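Local coordinates for protein UDP-glucose:anthocyanidin 3-O-glucosyltransferase (Clitoria ternatea, PDB 4REL) that is a plant glycosyltransferase of the GT-B fold, with two Rossmann-like domains, each built round a parallel sheet, at residues A[83-88]-A[115-120]; A[77-82]-A[188-193]; A[119-124]-A[200-205]. All blocks are in the same frame, centred on the assembly; numbering follows the deposited sequence.

Contact 1: residues A[83-88]-A[115-120]; sequences DLFLST and AFVTSS. With KMP (3,5,7-trihydroxy-2-(4-hydroxyphenyl)-4H-chromen-4-one), chain B.
Leu86, on helix 80-86, and Val117, in the loop ahead of helix 119-127, mark the closest backbone approach, with 7.2 Å between Leu86 CA and Val117 CA. That loop bends sharply, Val117 being the centre of an inverse gamma turn. Leu86 reaches across with its tip: CD2 stops 3.6 Å from Phe116 O, the carbonyl that also takes the weak bond from Thr118 N closing the turn. Beside it Phe85, its CG anti to the backbone N (chi1 174°), stretches out from the helix and offers the edge of its ring to Val117. CG2 of Val117 lies near the ring plane, 4.4 Å from Phe85 CE2. This is a light apolar touch, with helix 89-104 also against Val117 through Leu93.

No direct hydrogen bond joins the segments. A water does instead, donating a hydrogen bond to Leu86 O at 2.8 Å and lying 3.1 Å from Ser119 OG. Further on, Val117 O is gripped twice by Ser120, through N and through OG, the latter at 2.7 Å and almost straight out from the carbonyl.

Phe116 turns its ring away from helix 80-86 and meets KMP edge-on, CE2 being 3.8 Å from KMP C9. The bend carries this ligand-pocket residue on the loop between strand 110-114 and helix 119-127, at the C-terminal edge of the parallel sheet, where Rossmann-like domains commonly place their binding sites.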
loop_
_atom_site.group_PDB
_atom_site.type_symbol
_atom_site.label_atom_id
_atom_site.label_comp_id
_atom_site.label_asym_id
_atom_site.label_seq_id
_atom_site.Cartn_x
_atom_site.Cartn_y
_atom_site.Cartn_z
ATOM N N ASP A 83 -12.514 -10.331 -7.756
ATOM C CA ASP A 83 -12.778 -11.639 -8.363
ATOM C C ASP A 83 -13.181 -11.508 -9.832
ATOM O O ASP A 83 -12.704 -12.257 -10.690
ATOM C CB ASP A 83 -13.916 -12.352 -7.624
ATOM C CG ASP A 83 -13.532 -12.817 -6.223
ATOM O OD1 ASP A 83 -12.332 -12.989 -5.935
ATOM O OD2 ASP A 83 -14.453 -13.042 -5.409
ATOM N N LEU A 84 -14.092 -10.577 -10.114
ATOM C CA LEU A 84 -14.623 -10.427 -11.472
ATOM C C LEU A 84 -13.522 -10.042 -12.448
ATOM O O LEU A 84 -13.448 -10.590 -13.554
ATOM C CB LEU A 84 -15.783 -9.421 -11.514
ATOM C CG LEU A 84 -17.092 -9.909 -10.870
ATOM C CD1 LEU A 84 -18.139 -8.801 -10.830
ATOM C CD2 LEU A 84 -17.646 -11.125 -11.623
ATOM N N PHE A 85 -12.648 -9.124 -12.046
ATOM C CA PHE A 85 -11.510 -8.805 -12.907
ATOM C C PHE A 85 -10.577 -10.000 -13.069
ATOM O O PHE A 85 -10.157 -10.315 -14.175
ATOM C CB PHE A 85 -10.696 -7.618 -12.386
ATOM C CG PHE A 85 -9.448 -7.372 -13.189
ATOM C CD1 PHE A 85 -9.534 -6.824 -14.466
ATOM C CD2 PHE A 85 -8.207 -7.730 -12.693
ATOM C CE1 PHE A 85 -8.396 -6.612 -15.221
ATOM C CE2 PHE A 85 -7.057 -7.529 -13.449
ATOM C CZ PHE A 85 -7.151 -6.962 -14.708
ATOM N N LEU A 86 -10.224 -10.653 -11.965
ATOM C CA LEU A 86 -9.287 -11.764 -12.068
ATOM C C LEU A 86 -9.886 -12.886 -12.927
ATOM O O LEU A 86 -9.151 -13.595 -13.623
ATOM C CB LEU A 86 -8.877 -12.284 -10.680
ATOM C CG LEU A 86 -8.035 -11.334 -9.828
ATOM C CD1 LEU A 86 -7.958 -11.829 -8.371
ATOM C CD2 LEU A 86 -6.637 -11.163 -10.400
ATOM N N SER A 87 -11.209 -13.030 -12.899
ATOM C CA SER A 87 -11.857 -14.099 -13.664
ATOM C C SER A 87 -11.756 -13.913 -15.177
ATOM O O SER A 87 -12.027 -14.851 -15.929
ATOM C CB SER A 87 -13.329 -14.257 -13.264
ATOM O OG SER A 87 -14.137 -13.249 -13.859
ATOM N N THR A 88 -11.355 -12.726 -15.631
ATOM C CA THR A 88 -11.250 -12.480 -17.068
ATOM C C THR A 88 -10.049 -13.176 -17.693
ATOM O O THR A 88 -9.963 -13.276 -18.913
ATOM C CB THR A 88 -11.177 -10.984 -17.427
ATOM O OG1 THR A 88 -10.021 -10.404 -16.824
ATOM C CG2 THR A 88 -12.404 -10.248 -16.942
ATOM N N ALA A 115 1.924 -7.990 -8.722
ATOM C CA ALA A 115 2.022 -9.420 -8.418
ATOM C C ALA A 115 0.673 -10.135 -8.356
ATOM O O ALA A 115 0.602 -11.342 -8.589
ATOM C CB ALA A 115 2.795 -9.639 -7.098
ATOM N N PHE A 116 -0.387 -9.414 -8.000
ATOM C CA PHE A 116 -1.703 -10.051 -7.872
ATOM C C PHE A 116 -2.282 -10.461 -9.228
ATOM O O PHE A 116 -3.175 -11.311 -9.287
ATOM C CB PHE A 116 -2.715 -9.146 -7.159
ATOM C CG PHE A 116 -2.465 -8.971 -5.683
ATOM C CD1 PHE A 116 -1.460 -9.684 -5.034
ATOM C CD2 PHE A 116 -3.239 -8.081 -4.945
ATOM C CE1 PHE A 116 -1.230 -9.517 -3.669
ATOM C CE2 PHE A 116 -3.015 -7.909 -3.569
ATOM C CZ PHE A 116 -2.005 -8.625 -2.941
ATOM N N VAL A 117 -1.814 -9.837 -10.307
ATOM C CA VAL A 117 -2.310 -10.196 -11.637
ATOM C C VAL A 117 -1.497 -11.380 -12.141
ATOM O O VAL A 117 -0.687 -11.272 -13.062
ATOM C CB VAL A 117 -2.257 -9.008 -12.619
ATOM C CG1 VAL A 117 -2.979 -9.363 -13.929
ATOM C CG2 VAL A 117 -2.917 -7.792 -11.986
ATOM N N THR A 118 -1.711 -12.529 -11.517
ATOM C CA THR A 118 -0.863 -13.680 -11.802
ATOM C C THR A 118 -1.064 -14.222 -13.214
ATOM O O THR A 118 -0.167 -14.860 -13.761
ATOM C CB THR A 118 -1.073 -14.803 -10.783
ATOM O OG1 THR A 118 -2.434 -15.241 -10.855
ATOM C CG2 THR A 118 -0.771 -14.294 -9.363
ATOM N N SER A 119 -2.227 -13.966 -13.809
ATOM C CA SER A 119 -2.457 -14.378 -15.200
ATOM C C SER A 119 -1.465 -13.723 -16.167
ATOM O O SER A 119 -1.226 -14.237 -17.261
ATOM C CB SER A 119 -3.892 -14.074 -15.641
ATOM O OG SER A 119 -4.803 -14.952 -15.001
ATOM N N SER A 120 -0.892 -12.588 -15.775
ATOM C CA SER A 120 0.065 -11.920 -16.655
ATOM C C SER A 120 1.379 -12.687 -16.778
ATOM O O SER A 120 2.127 -12.488 -17.733
ATOM C CB SER A 120 0.297 -10.454 -16.245
ATOM O OG SER A 120 0.961 -10.365 -15.002
HETATM C C1 KMP B . -3.499 -9.591 1.711
HETATM C C2 KMP B . -2.986 -8.437 1.144
HETATM C C3 KMP B . -3.901 -7.533 0.415
HETATM C C4 KMP B . -5.333 -7.881 0.317
HETATM C C5 KMP B . -5.753 -9.063 0.915
HETATM C C6 KMP B . -4.855 -9.892 1.595
HETATM C C9 KMP B . -3.408 -6.284 -0.210
HETATM C C10 KMP B . -4.393 -5.438 -0.923
HETATM C C11 KMP B . -5.824 -5.885 -0.969
HETATM C C14 KMP B . -6.886 -5.091 -1.663
HETATM C C15 KMP B . -6.583 -4.043 -2.531
HETATM C C16 KMP B . -7.595 -3.329 -3.154
HETATM C C17 KMP B . -8.921 -3.653 -2.912
HETATM C C18 KMP B . -9.233 -4.696 -2.051
HETATM C C19 KMP B . -8.217 -5.413 -1.432
HETATM O O12 KMP B . -6.210 -7.060 -0.353
HETATM O O13 KMP B . -2.198 -5.966 -0.134
HETATM O O24 KMP B . -9.911 -2.944 -3.524
HETATM O O27 KMP B . -3.955 -4.282 -1.494
HETATM O O29 KMP B . -5.324 -11.038 2.161
HETATM O O30 KMP B . -1.664 -8.125 1.245
HETATM O O HOH W 1 -6.696 -12.627 -14.412
#

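Contact 2: residues A[77-82]-A[188-193]; sequences NPIEKL and KETLFS. With KMP (3,5,7-trihydroxy-2-(4-hydroxyphenyl)-4H-chromen-4-one), chain B.
Leu82 and Phe192 make the main apolar contact, a CH-pi interaction between two helices that both start here. The CD1 methyl of Leu82 sits over the middle of the Phe192 ring, 3.7 Å from the centroid and only 6° off the ring normal. Ile79, a turn earlier, comes in from another direction: its side chain crosses that of Phe192 at about a right angle, CG2 lying 4.0 Å from Phe192 CB and equally near Thr190 OG1.

Leu82 and Phe192 also meet the ligand. Leu82 CD1, besides covering the ring, is 3.5 Å from KMP C18, so one methyl touches both Phe192 and the hydroxyphenyl ring of KMP. Phe192 turns its edge to the chromenone, with CZ 3.4 Å from KMP O12. Helix starts 80-86 and 191-197 thus form part of the ligand pocket in the N-terminal Rossmann-like domain.

No hydrogen bond crosses between the two segments; each helix start is capped from its own segment. Thr190 and Ser193 form a capping box: Ser193 N gives to Thr190 OG1 at 3.0 Å, and Thr190 N gives to Ser193 OG at 2.9 Å, nearly straight at 168°. At the start of helix 80-86, Asn77 OD1 makes a capping bond, accepting from Ile79 N at 3.2 Å, with the donor well above the carbonyl plane, and more weakly from Glu80 N.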
loop_
_atom_site.group_PDB
_atom_site.type_symbol
_atom_site.label_atom_id
_atom_site.label_comp_id
_atom_site.label_asym_id
_atom_site.label_seq_id
_atom_site.Cartn_x
_atom_site.Cartn_y
_atom_site.Cartn_z
ATOM N N ASN A 77 -19.211 -5.281 -1.284
ATOM C CA ASN A 77 -18.147 -5.913 -0.532
ATOM C C ASN A 77 -16.871 -5.860 -1.360
ATOM O O ASN A 77 -16.909 -6.001 -2.588
ATOM C CB ASN A 77 -18.522 -7.336 -0.116
ATOM C CG ASN A 77 -18.233 -8.357 -1.188
ATOM O OD1 ASN A 77 -17.116 -8.869 -1.291
ATOM N ND2 ASN A 77 -19.246 -8.683 -1.975
ATOM N N PRO A 78 -15.735 -5.648 -0.690
ATOM C CA PRO A 78 -14.511 -5.230 -1.379
ATOM C C PRO A 78 -13.857 -6.317 -2.226
ATOM O O PRO A 78 -12.846 -6.039 -2.857
ATOM C CB PRO A 78 -13.584 -4.858 -0.219
ATOM C CG PRO A 78 -14.004 -5.787 0.882
ATOM C CD PRO A 78 -15.501 -5.912 0.743
ATOM N N ILE A 79 -14.402 -7.526 -2.239
ATOM C CA ILE A 79 -13.735 -8.609 -2.951
ATOM C C ILE A 79 -14.368 -8.901 -4.310
ATOM O O ILE A 79 -13.687 -9.361 -5.231
ATOM C CB ILE A 79 -13.684 -9.894 -2.108
ATOM C CG1 ILE A 79 -13.065 -9.599 -0.739
ATOM C CG2 ILE A 79 -12.846 -10.963 -2.791
ATOM C CD1 ILE A 79 -11.673 -8.996 -0.834
ATOM N N GLU A 80 -15.666 -8.641 -4.439
ATOM C CA GLU A 80 -16.377 -9.029 -5.664
ATOM C C GLU A 80 -15.747 -8.495 -6.948
ATOM O O GLU A 80 -15.496 -9.263 -7.883
ATOM C CB GLU A 80 -17.853 -8.635 -5.628
ATOM C CG GLU A 80 -18.542 -9.003 -6.939
ATOM C CD GLU A 80 -20.050 -8.995 -6.861
ATOM O OE1 GLU A 80 -20.596 -8.818 -5.753
ATOM O OE2 GLU A 80 -20.686 -9.160 -7.923
ATOM N N LYS A 81 -15.480 -7.193 -7.006
ATOM C CA LYS A 81 -14.910 -6.632 -8.229
ATOM C C LYS A 81 -13.519 -7.175 -8.513
ATOM O O LYS A 81 -13.119 -7.283 -9.683
ATOM C CB LYS A 81 -14.901 -5.101 -8.192
ATOM C CG LYS A 81 -16.290 -4.490 -8.395
ATOM C CD LYS A 81 -16.261 -2.984 -8.203
ATOM C CE LYS A 81 -17.568 -2.356 -8.655
ATOM N NZ LYS A 81 -17.625 -0.915 -8.293
ATOM N N LEU A 82 -12.785 -7.517 -7.457
ATOM C CA LEU A 82 -11.466 -8.137 -7.618
ATOM C C LEU A 82 -11.610 -9.506 -8.280
ATOM O O LEU A 82 -10.897 -9.820 -9.234
ATOM C CB LEU A 82 -10.728 -8.300 -6.282
ATOM C CG LEU A 82 -10.694 -7.182 -5.241
ATOM C CD1 LEU A 82 -9.721 -7.533 -4.122
ATOM C CD2 LEU A 82 -10.342 -5.852 -5.836
ATOM N N LYS A 188 -15.485 -20.366 1.892
ATOM C CA LYS A 188 -14.958 -19.049 2.232
ATOM C C LYS A 188 -13.883 -18.579 1.236
ATOM O O LYS A 188 -13.643 -17.375 1.110
ATOM C CB LYS A 188 -14.403 -19.037 3.663
ATOM C CG LYS A 188 -15.435 -18.715 4.747
ATOM C CD LYS A 188 -14.849 -18.942 6.141
ATOM C CE LYS A 188 -15.788 -18.459 7.244
ATOM N NZ LYS A 188 -15.759 -16.975 7.403
ATOM N N GLU A 189 -13.248 -19.519 0.533
ATOM C CA GLU A 189 -12.192 -19.161 -0.431
ATOM C C GLU A 189 -12.772 -18.388 -1.596
ATOM O O GLU A 189 -13.895 -18.640 -2.029
ATOM C CB GLU A 189 -11.483 -20.393 -0.985
ATOM C CG GLU A 189 -10.797 -21.246 0.052
ATOM C CD GLU A 189 -9.971 -22.352 -0.570
ATOM O OE1 GLU A 189 -10.212 -23.534 -0.239
ATOM O OE2 GLU A 189 -9.078 -22.033 -1.384
ATOM N N THR A 190 -12.002 -17.444 -2.114
ATOM C CA THR A 190 -12.463 -16.662 -3.251
ATOM C C THR A 190 -11.415 -16.763 -4.342
ATOM O O THR A 190 -10.292 -17.199 -4.081
ATOM C CB THR A 190 -12.668 -15.188 -2.871
ATOM O OG1 THR A 190 -11.421 -14.635 -2.425
ATOM C CG2 THR A 190 -13.721 -15.055 -1.757
ATOM N N LEU A 191 -11.765 -16.369 -5.563
ATOM C CA LEU A 191 -10.773 -16.386 -6.630
ATOM C C LEU A 191 -9.600 -15.502 -6.228
ATOM O O LEU A 191 -8.442 -15.819 -6.512
ATOM C CB LEU A 191 -11.378 -15.917 -7.962
ATOM C CG LEU A 191 -10.383 -15.752 -9.111
ATOM C CD1 LEU A 191 -9.662 -17.052 -9.395
ATOM C CD2 LEU A 191 -11.117 -15.268 -10.363
ATOM N N PHE A 192 -9.899 -14.410 -5.532
ATOM C CA PHE A 192 -8.856 -13.504 -5.056
ATOM C C PHE A 192 -7.952 -14.194 -4.035
ATOM O O PHE A 192 -6.729 -14.114 -4.131
ATOM C CB PHE A 192 -9.482 -12.238 -4.467
ATOM C CG PHE A 192 -8.490 -11.285 -3.865
ATOM C CD1 PHE A 192 -7.563 -10.629 -4.659
ATOM C CD2 PHE A 192 -8.507 -11.023 -2.505
ATOM C CE1 PHE A 192 -6.656 -9.738 -4.106
ATOM C CE2 PHE A 192 -7.600 -10.134 -1.945
ATOM C CZ PHE A 192 -6.677 -9.490 -2.749
ATOM N N SER A 193 -8.539 -14.880 -3.058
ATOM C CA SER A 193 -7.702 -15.543 -2.057
ATOM C C SER A 193 -6.862 -16.650 -2.675
ATOM O O SER A 193 -5.705 -16.837 -2.293
ATOM C CB SER A 193 -8.516 -16.075 -0.865
ATOM O OG SER A 193 -9.258 -17.226 -1.214
HETATM C C1 KMP B . -3.499 -9.591 1.711
HETATM C C2 KMP B . -2.986 -8.437 1.144
HETATM C C3 KMP B . -3.901 -7.533 0.415
HETATM C C4 KMP B . -5.333 -7.881 0.317
HETATM C C5 KMP B . -5.753 -9.063 0.915
HETATM C C6 KMP B . -4.855 -9.892 1.595
HETATM C C9 KMP B . -3.408 -6.284 -0.210
HETATM C C10 KMP B . -4.393 -5.438 -0.923
HETATM C C11 KMP B . -5.824 -5.885 -0.969
HETATM C C14 KMP B . -6.886 -5.091 -1.663
HETATM C C15 KMP B . -6.583 -4.043 -2.531
HETATM C C16 KMP B . -7.595 -3.329 -3.154
HETATM C C17 KMP B . -8.921 -3.653 -2.912
HETATM C C18 KMP B . -9.233 -4.696 -2.051
HETATM C C19 KMP B . -8.217 -5.413 -1.432
HETATM O O12 KMP B . -6.210 -7.060 -0.353
HETATM O O13 KMP B . -2.198 -5.966 -0.134
HETATM O O24 KMP B . -9.911 -2.944 -3.524
HETATM O O27 KMP B . -3.955 -4.282 -1.494
HETATM O O29 KMP B . -5.324 -11.038 2.161
HETATM O O30 KMP B . -1.664 -8.125 1.245
#

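Contact 3: residues A[119-124]-A[200-205]; sequences SSLLVA and GVVLPQ
Helix 119-127 runs past the end of helix 199-202 and the 3-10 turn of residues 203-205, coming nearest where Leu121 CA is 7.8 Å from Val202 CA. One side chain bridges the gap. Leu121 extends straight across, a chi1 of 168° swinging its CG away from the backbone N, and puts CD2 3.9 Å from Val202 CG1.

The same methyl also meets Gln205, 3.8 Å from Gln205 CD and nearly as close to OE1 and NE2, so it lies against the flat side of the amide; the two side chains cross at about a right angle. Helix 119-127 is the crossover between parallel strands 110-114 and 131-135 of the Rossmann-like sheet, and residues 200-205 lead on towards the next strand, 208-211. Trp131, on the strand between, touches both Leu121 and Val202.

The Gln205 amide is held at both ends. NE2 gives a straight bond (174°) to Val201 O at 3.0 Å; Val201 O lies in the plane of the Gln205 amide, although the donor stands above the carbonyl plane of Val201. OE1 accepts from Gln125 NE2, one turn beyond Leu121, a polar tie between helix 119-127 and the 3-10 turn.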
loop_
_atom_site.group_PDB
_atom_site.type_symbol
_atom_site.label_atom_id
_atom_site.label_comp_id
_atom_site.label_asym_id
_atom_site.label_seq_id
_atom_site.Cartn_x
_atom_site.Cartn_y
_atom_site.Cartn_z
ATOM N N SER A 119 -2.227 -13.966 -13.809
ATOM C CA SER A 119 -2.457 -14.378 -15.200
ATOM C C SER A 119 -1.465 -13.723 -16.167
ATOM O O SER A 119 -1.226 -14.237 -17.261
ATOM C CB SER A 119 -3.892 -14.074 -15.641
ATOM O OG SER A 119 -4.803 -14.952 -15.001
ATOM N N SER A 120 -0.892 -12.588 -15.775
ATOM C CA SER A 120 0.065 -11.920 -16.655
ATOM C C SER A 120 1.379 -12.687 -16.778
ATOM O O SER A 120 2.127 -12.488 -17.733
ATOM C CB SER A 120 0.297 -10.454 -16.245
ATOM O OG SER A 120 0.961 -10.365 -15.002
ATOM N N LEU A 121 1.664 -13.580 -15.829
ATOM C CA LEU A 121 2.840 -14.427 -15.977
ATOM C C LEU A 121 2.641 -15.406 -17.128
ATOM O O LEU A 121 3.574 -15.668 -17.896
ATOM C CB LEU A 121 3.151 -15.172 -14.669
ATOM C CG LEU A 121 4.180 -16.306 -14.761
ATOM C CD1 LEU A 121 5.552 -15.820 -15.190
ATOM C CD2 LEU A 121 4.264 -17.012 -13.405
ATOM N N LEU A 122 1.426 -15.935 -17.255
ATOM C CA LEU A 122 1.099 -16.829 -18.363
ATOM C C LEU A 122 1.266 -16.094 -19.682
ATOM O O LEU A 122 1.756 -16.664 -20.671
ATOM C CB LEU A 122 -0.339 -17.335 -18.250
ATOM C CG LEU A 122 -0.707 -18.201 -17.058
ATOM C CD1 LEU A 122 -2.197 -18.539 -17.107
ATOM C CD2 LEU A 122 0.145 -19.461 -17.049
ATOM N N VAL A 123 0.868 -14.823 -19.691
ATOM C CA VAL A 123 0.985 -13.987 -20.886
ATOM C C VAL A 123 2.460 -13.809 -21.241
ATOM O O VAL A 123 2.855 -13.936 -22.403
ATOM C CB VAL A 123 0.314 -12.608 -20.677
ATOM C CG1 VAL A 123 0.604 -11.668 -21.847
ATOM C CG2 VAL A 123 -1.189 -12.778 -20.514
ATOM N N ALA A 124 3.274 -13.519 -20.234
ATOM C CA ALA A 124 4.705 -13.333 -20.463
ATOM C C ALA A 124 5.337 -14.623 -20.978
ATOM O O ALA A 124 6.179 -14.597 -21.874
ATOM C CB ALA A 124 5.396 -12.868 -19.191
ATOM N N GLY A 200 3.475 -18.059 -3.802
ATOM C CA GLY A 200 4.679 -18.809 -3.486
ATOM C C GLY A 200 5.223 -19.550 -4.694
ATOM O O GLY A 200 6.439 -19.698 -4.858
ATOM N N VAL A 201 4.325 -20.005 -5.560
ATOM C CA VAL A 201 4.733 -20.714 -6.758
ATOM C C VAL A 201 4.945 -19.733 -7.916
ATOM O O VAL A 201 5.821 -19.928 -8.767
ATOM C CB VAL A 201 3.680 -21.765 -7.152
ATOM C CG1 VAL A 201 3.995 -22.357 -8.516
ATOM C CG2 VAL A 201 3.638 -22.867 -6.115
ATOM N N VAL A 202 4.144 -18.676 -7.935
ATOM C CA VAL A 202 4.205 -17.687 -9.016
ATOM C C VAL A 202 5.469 -16.815 -8.966
ATOM O O VAL A 202 6.175 -16.676 -9.967
ATOM C CB VAL A 202 2.937 -16.795 -9.030
ATOM C CG1 VAL A 202 3.144 -15.548 -9.918
ATOM C CG2 VAL A 202 1.729 -17.593 -9.511
ATOM N N LEU A 203 5.762 -16.241 -7.804
ATOM C CA LEU A 203 6.840 -15.251 -7.694
ATOM C C LEU A 203 8.268 -15.714 -8.080
ATOM O O LEU A 203 9.032 -14.923 -8.645
ATOM C CB LEU A 203 6.842 -14.587 -6.312
ATOM C CG LEU A 203 5.632 -13.696 -6.028
ATOM C CD1 LEU A 203 5.652 -13.225 -4.588
ATOM C CD2 LEU A 203 5.635 -12.501 -6.972
ATOM N N PRO A 204 8.639 -16.977 -7.784
ATOM C CA PRO A 204 9.976 -17.394 -8.226
ATOM C C PRO A 204 10.130 -17.470 -9.750
ATOM O O PRO A 204 11.255 -17.601 -10.257
ATOM C CB PRO A 204 10.127 -18.789 -7.597
ATOM C CG PRO A 204 9.275 -18.721 -6.370
ATOM C CD PRO A 204 8.066 -17.949 -6.833
ATOM N N GLN A 205 9.024 -17.391 -10.480
ATOM C CA GLN A 205 9.095 -17.446 -11.937
ATOM C C GLN A 205 9.341 -16.063 -12.534
ATOM O O GLN A 205 9.576 -15.931 -13.735
ATOM C CB GLN A 205 7.815 -18.068 -12.511
ATOM C CG GLN A 205 7.552 -19.477 -11.969
ATOM C CD GLN A 205 6.301 -20.100 -12.528
ATOM O OE1 GLN A 205 6.198 -20.345 -13.739
ATOM N NE2 GLN A 205 5.336 -20.373 -11.653
#

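In the fold
Contacts 1 and 2 share helix 80-86 and lie about 11 Å apart, centre to centre. They are joined directly: Asp83 OD1 of contact 1 probably takes a hydrogen bond from Phe192 N of contact 2 at 2.8 Å, and Leu191 packs on the same helix. Both reach KMP, which is also hydrogen-bonded to His17 and Asp181. The centre of contact 3 is likewise about 11 Å from that of contact 1, and the two share Ser119 and Ser120; Thr118 and Val202 touch between them. Its centre lies about 20 Å from that of contact 2, with nearest atoms about 8 Å apart, yet helices 191-197 and 199-202 follow each other, so the chain runs from the helix of contact 2 to that of contact 3.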